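Subtilase cytotoxin subunit A (Escherichia coli, PDB 2IY9) cleaves the endoplasmic reticulum chaperone BiP of host cells in its interdomain hinge, acting as the subtilisin-like serine protease of an AB5 toxin. Local coordinates at residues Glu144-Ile149 / Leu176-Val181; Arg217-Ala222 / Asp248-Gly253. All coordinates share one frame; numbering follows the deposited sequence.

Interaction 1: residues Glu144-Ile149 / Leu176-Val181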
loop_
_atom_site.group_PDB
_atom_site.type_symbol
_atom_site.label_atom_id
_atom_site.label_comp_id
_atom_site.label_asym_id
_atom_site.label_seq_id
_atom_site.Cartn_x
_atom_site.Cartn_y
_atom_site.Cartn_z
ATOM N N GLU A 144 -13.018 1.299 0.999
ATOM C CA GLU A 144 -11.996 2.220 0.458
ATOM C C GLU A 144 -11.447 3.210 1.507
ATOM O O GLU A 144 -11.097 4.364 1.200
ATOM C CB GLU A 144 -12.504 2.924 -0.812
ATOM C CG GLU A 144 -12.964 1.953 -1.901
ATOM C CD GLU A 144 -12.998 2.583 -3.276
ATOM O OE1 GLU A 144 -14.104 2.802 -3.798
ATOM O OE2 GLU A 144 -11.920 2.851 -3.842
ATOM N N LYS A 145 -11.382 2.741 2.751
ATOM C CA LYS A 145 -10.726 3.462 3.838
ATOM C C LYS A 145 -9.206 3.367 3.668
ATOM O O LYS A 145 -8.455 4.336 3.914
ATOM C CB LYS A 145 -11.126 2.831 5.175
ATOM C CG LYS A 145 -10.776 3.655 6.405
ATOM C CD LYS A 145 -11.159 2.912 7.675
ATOM C CE LYS A 145 -10.997 3.772 8.928
ATOM N NZ LYS A 145 -11.962 4.930 8.965
ATOM N N ILE A 146 -8.765 2.171 3.284
ATOM C CA ILE A 146 -7.366 1.914 3.022
ATOM C C ILE A 146 -7.155 1.977 1.520
ATOM O O ILE A 146 -7.730 1.185 0.774
ATOM C CB ILE A 146 -6.896 0.541 3.562
ATOM C CG1 ILE A 146 -7.212 0.386 5.063
ATOM C CG2 ILE A 146 -5.403 0.340 3.253
ATOM C CD1 ILE A 146 -6.837 1.619 5.940
ATOM N N ILE A 147 -6.318 2.927 1.106
ATOM C CA ILE A 147 -6.053 3.209 -0.295
ATOM C C ILE A 147 -4.615 2.833 -0.662
ATOM O O ILE A 147 -3.658 3.462 -0.203
ATOM C CB ILE A 147 -6.303 4.719 -0.609
ATOM C CG1 ILE A 147 -7.733 5.136 -0.209
ATOM C CG2 ILE A 147 -6.054 5.024 -2.087
ATOM C CD1 ILE A 147 -7.898 6.653 -0.097
ATOM N N ASN A 148 -4.478 1.813 -1.507
ATOM C CA ASN A 148 -3.168 1.299 -1.900
ATOM C C ASN A 148 -2.651 1.954 -3.164
ATOM O O ASN A 148 -3.277 1.875 -4.237
ATOM C CB ASN A 148 -3.230 -0.212 -2.102
ATOM C CG ASN A 148 -1.865 -0.819 -2.375
ATOM O OD1 ASN A 148 -1.420 -0.934 -3.535
ATOM N ND2 ASN A 148 -1.176 -1.175 -1.308
ATOM N N ILE A 149 -1.496 2.598 -3.031
ATOM C CA ILE A 149 -0.838 3.232 -4.161
ATOM C C ILE A 149 0.588 2.672 -4.272
ATOM O O ILE A 149 1.550 3.257 -3.768
ATOM C CB ILE A 149 -0.873 4.778 -4.041
ATOM C CG1 ILE A 149 -2.314 5.230 -3.714
ATOM C CG2 ILE A 149 -0.309 5.434 -5.325
ATOM C CD1 ILE A 149 -2.642 6.696 -3.958
ATOM N N LEU A 176 -6.729 6.427 4.774
ATOM C CA LEU A 176 -5.286 6.336 4.727
ATOM C C LEU A 176 -4.796 5.990 3.341
ATOM O O LEU A 176 -5.406 5.182 2.644
ATOM C CB LEU A 176 -4.770 5.273 5.692
ATOM C CG LEU A 176 -4.890 5.634 7.170
ATOM C CD1 LEU A 176 -4.581 4.408 7.983
ATOM C CD2 LEU A 176 -3.981 6.847 7.530
ATOM N N ILE A 177 -3.676 6.595 2.963
ATOM C CA ILE A 177 -3.022 6.257 1.702
ATOM C C ILE A 177 -1.722 5.543 2.013
ATOM O O ILE A 177 -0.853 6.073 2.723
ATOM C CB ILE A 177 -2.760 7.485 0.831
ATOM C CG1 ILE A 177 -4.098 8.056 0.338
ATOM C CG2 ILE A 177 -1.870 7.129 -0.355
ATOM C CD1 ILE A 177 -3.939 9.273 -0.517
ATOM N N VAL A 178 -1.621 4.325 1.508
ATOM C CA VAL A 178 -0.417 3.532 1.659
ATOM C C VAL A 178 0.345 3.659 0.341
ATOM O O VAL A 178 -0.135 3.223 -0.712
ATOM C CB VAL A 178 -0.750 2.069 2.007
ATOM C CG1 VAL A 178 0.525 1.310 2.411
ATOM C CG2 VAL A 178 -1.773 2.025 3.149
ATOM N N ALA A 179 1.512 4.303 0.418
ATOM C CA ALA A 179 2.256 4.749 -0.764
ATOM C C ALA A 179 3.684 4.211 -0.813
ATOM O O ALA A 179 4.449 4.392 0.130
ATOM C CB ALA A 179 2.276 6.259 -0.808
ATOM N N ALA A 180 4.036 3.557 -1.925
ATOM C CA ALA A 180 5.400 3.062 -2.152
ATOM C C ALA A 180 6.354 4.245 -2.296
ATOM O O ALA A 180 6.000 5.242 -2.938
ATOM C CB ALA A 180 5.440 2.199 -3.420
ATOM N N VAL A 181 7.552 4.136 -1.718
ATOM C CA VAL A 181 8.542 5.219 -1.840
ATOM C C VAL A 181 9.312 5.130 -3.165
ATOM O O VAL A 181 10.084 6.029 -3.505
ATOM C CB VAL A 181 9.507 5.305 -0.632
ATOM C CG1 VAL A 181 8.736 5.643 0.635
ATOM C CG2 VAL A 181 10.328 4.022 -0.456
#
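Strand 147-149, with the residues leading into it, runs parallel to strand 176-180, the two short axes 4.8 Å apart and inclined by 16°, and the segments are joined by a ladder of five backbone hydrogen bonds that begins with Leu176 N to Lys145 O and ends with the longest, Ala180 N to Ile149 O at 3.1 Å. The oxygens of Ile147 and Ile149 each also receive a CA-H contact, from Ile177 and Ala179 respectively. Side chains then alternate between two faces. On one, Ile177 is placed between two isoleucines of the partner strand: its CG2 meets Ile149 CD1 at 3.7 Å, while its CG1 lies 4.1 Å from Ile147 CD1, both pairs meeting at a slant rather than end to end. Ile149 reaches across because CG1 stands beside its own backbone N (chi1 -49°), which leads CD1 to the Ile177 methyl. The other face carries Ile146, Asn148, Leu176 and Val178. There Ile146 divides its two branches, CD1 lying beside Leu176 CD1 at 4.1 Å and CG2 touching Val178 CG2 at 4.0 Å. The amide of Asn148 is held from outside the pair, ND2 by Ser279 and OD1 by Ser150, and the ammonium of Lys145 is gripped by the carbonyls of Asp174, Pro290 and Ala292. Helix 160-172 links the strands in a beta-alpha-beta crossover of the three-layered subtilase core, with helix 125-134 over the Ile147-Ile177 face, helices 271-288 and 294-304 over the Val178-Leu176 face, and strands 47-52 and 215-221 flanking the pair.

Interaction 2: residues Arg217-Ala222 / Asp248-Gly253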
loop_
_atom_site.group_PDB
_atom_site.type_symbol
_atom_site.label_atom_id
_atom_site.label_comp_id
_atom_site.label_asym_id
_atom_site.label_seq_id
_atom_site.Cartn_x
_atom_site.Cartn_y
_atom_site.Cartn_z
ATOM N N ARG A 217 4.237 5.825 4.164
ATOM C CA ARG A 217 5.259 5.671 3.118
ATOM C C ARG A 217 6.047 4.405 3.398
ATOM O O ARG A 217 6.623 4.260 4.467
ATOM C CB ARG A 217 6.217 6.876 3.118
ATOM C CG ARG A 217 5.530 8.215 2.858
ATOM C CD ARG A 217 6.273 9.398 3.512
ATOM N NE ARG A 217 5.458 10.609 3.384
ATOM C CZ ARG A 217 4.522 10.967 4.254
ATOM N NH1 ARG A 217 4.313 10.233 5.348
ATOM N NH2 ARG A 217 3.811 12.070 4.048
ATOM N N VAL A 218 6.068 3.498 2.427
ATOM C CA VAL A 218 6.557 2.143 2.647
ATOM C C VAL A 218 7.837 1.845 1.841
ATOM O O VAL A 218 7.870 2.039 0.623
ATOM C CB VAL A 218 5.446 1.097 2.321
ATOM C CG1 VAL A 218 5.969 -0.343 2.506
ATOM C CG2 VAL A 218 4.187 1.324 3.197
ATOM N N ALA A 219 8.876 1.386 2.538
ATOM C CA ALA A 219 10.104 0.856 1.912
ATOM C C ALA A 219 10.130 -0.681 1.919
ATOM O O ALA A 219 9.393 -1.315 2.680
ATOM C CB ALA A 219 11.334 1.397 2.626
ATOM N N ALA A 220 11.022 -1.268 1.112
ATOM C CA ALA A 220 11.040 -2.725 0.878
ATOM C C ALA A 220 12.242 -3.412 1.523
ATOM O O ALA A 220 13.386 -2.959 1.376
ATOM C CB ALA A 220 11.023 -3.013 -0.607
ATOM N N LEU A 221 11.963 -4.502 2.236
ATOM C CA LEU A 221 12.992 -5.266 2.941
ATOM C C LEU A 221 13.406 -6.497 2.164
ATOM O O LEU A 221 12.588 -7.113 1.470
ATOM C CB LEU A 221 12.471 -5.719 4.305
ATOM C CG LEU A 221 12.172 -4.621 5.322
ATOM C CD1 LEU A 221 11.393 -5.173 6.501
ATOM C CD2 LEU A 221 13.472 -3.921 5.773
ATOM N N ALA A 222 14.674 -6.867 2.323
ATOM C CA ALA A 222 15.181 -8.157 1.851
ATOM C C ALA A 222 14.547 -9.287 2.658
ATOM O O ALA A 222 14.071 -9.079 3.776
ATOM C CB ALA A 222 16.697 -8.201 1.982
ATOM N N ASP A 248 7.993 5.883 6.329
ATOM C CA ASP A 248 7.341 5.630 7.628
ATOM C C ASP A 248 7.576 4.222 8.189
ATOM O O ASP A 248 7.681 4.038 9.408
ATOM C CB ASP A 248 5.835 5.908 7.533
ATOM C CG ASP A 248 5.536 7.362 7.205
ATOM O OD1 ASP A 248 5.893 8.246 8.014
ATOM O OD2 ASP A 248 4.965 7.624 6.126
ATOM N N ILE A 249 7.656 3.240 7.294
ATOM C CA ILE A 249 7.741 1.830 7.674
ATOM C C ILE A 249 8.378 1.036 6.535
ATOM O O ILE A 249 8.256 1.406 5.354
ATOM C CB ILE A 249 6.327 1.246 8.015
ATOM C CG1 ILE A 249 6.437 -0.055 8.825
ATOM C CG2 ILE A 249 5.473 1.057 6.740
ATOM C CD1 ILE A 249 5.107 -0.521 9.430
ATOM N N ALA A 250 9.052 -0.052 6.897
ATOM C CA ALA A 250 9.549 -0.996 5.917
ATOM C C ALA A 250 8.823 -2.326 6.071
ATOM O O ALA A 250 8.451 -2.739 7.178
ATOM C CB ALA A 250 11.065 -1.173 6.044
ATOM N N ALA A 251 8.630 -2.995 4.944
ATOM C CA ALA A 251 7.896 -4.236 4.926
ATOM C C ALA A 251 8.550 -5.202 3.956
ATOM O O ALA A 251 9.335 -4.778 3.104
ATOM C CB ALA A 251 6.446 -3.966 4.542
ATOM N N PRO A 252 8.263 -6.510 4.098
ATOM C CA PRO A 252 8.723 -7.506 3.134
ATOM C C PRO A 252 8.585 -7.036 1.681
ATOM O O PRO A 252 7.490 -6.667 1.247
ATOM C CB PRO A 252 7.800 -8.692 3.412
ATOM C CG PRO A 252 7.594 -8.619 4.904
ATOM C CD PRO A 252 7.505 -7.128 5.212
ATOM N N GLY A 253 9.703 -7.036 0.951
ATOM C CA GLY A 253 9.703 -6.598 -0.436
ATOM C C GLY A 253 10.735 -7.275 -1.322
ATOM O O GLY A 253 11.231 -6.666 -2.266
#
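Arg217 and Asp248 close one end of this parallel strand pair with a two-pronged grip on a single oxygen. Asp248 OD2 takes the backbone N of Arg217 on its anti lone pair and Arg217 NH1 on its syn lone pair, each at 2.8 Å. The guanidinium offers its edge to that oxygen, although its plane is turned 66° from the carboxylate; its other nitrogens are held by Asp213, Ala200 and Tyr202. Arg217 O in turn accepts from both Asp248 N and Ile249 N, and the ladder continues to Gly253 N and Leu221 O. Leu221 is the main bump, resting on the low surface of Ala250 and Ala251: with CG beside the backbone N (chi1 -66°), its CD2 lies 3.7 Å from Ala250 CB, and its CD1 rests against the backbone of Ala251. On the face of Val218, the two valine methyls part company, CG2 lying beside Ile249 CG2 at 3.8 Å and CG1 lying 4.2 Å from Ala251 CB. Farther along, Ala220 CB fits against the bare CA of Gly253 at 3.8 Å. Helix 271-288 lies over Val218 and Ala251, while Pro252 points away from 217-222 and packs against helix 25-30. The 42° inclination of the strands is a marked twist at the edge of the parallel sheet, an arrangement belonging to the helix-flanked alpha/beta core of the subtilase fold.

Overall arrangement
Interactions 1 and 2 are two neighbouring strand pairs of one parallel sheet, their centres 14 Å apart. They join directly, because strands 176-180 and 215-221 are neighbours: Ala179 O lies 2.9 Å from Val218 N, a probable hydrogen bond, and Val178 CG1 packs on Val218 CG2 at 3.7 Å. Interaction 1 is central and nearer the probable charge relay residues, with the side chain of Asn148 about 5 Å from that of Asp52 and the side chain of Ala180 about 5 Å from that of Ser272. In interaction 2, at the sheet margin, the side chain of Ala220 is about 8 Å from that of Ser272. Helix 271-288, whose first turn holds Ser272, packs on both contacts.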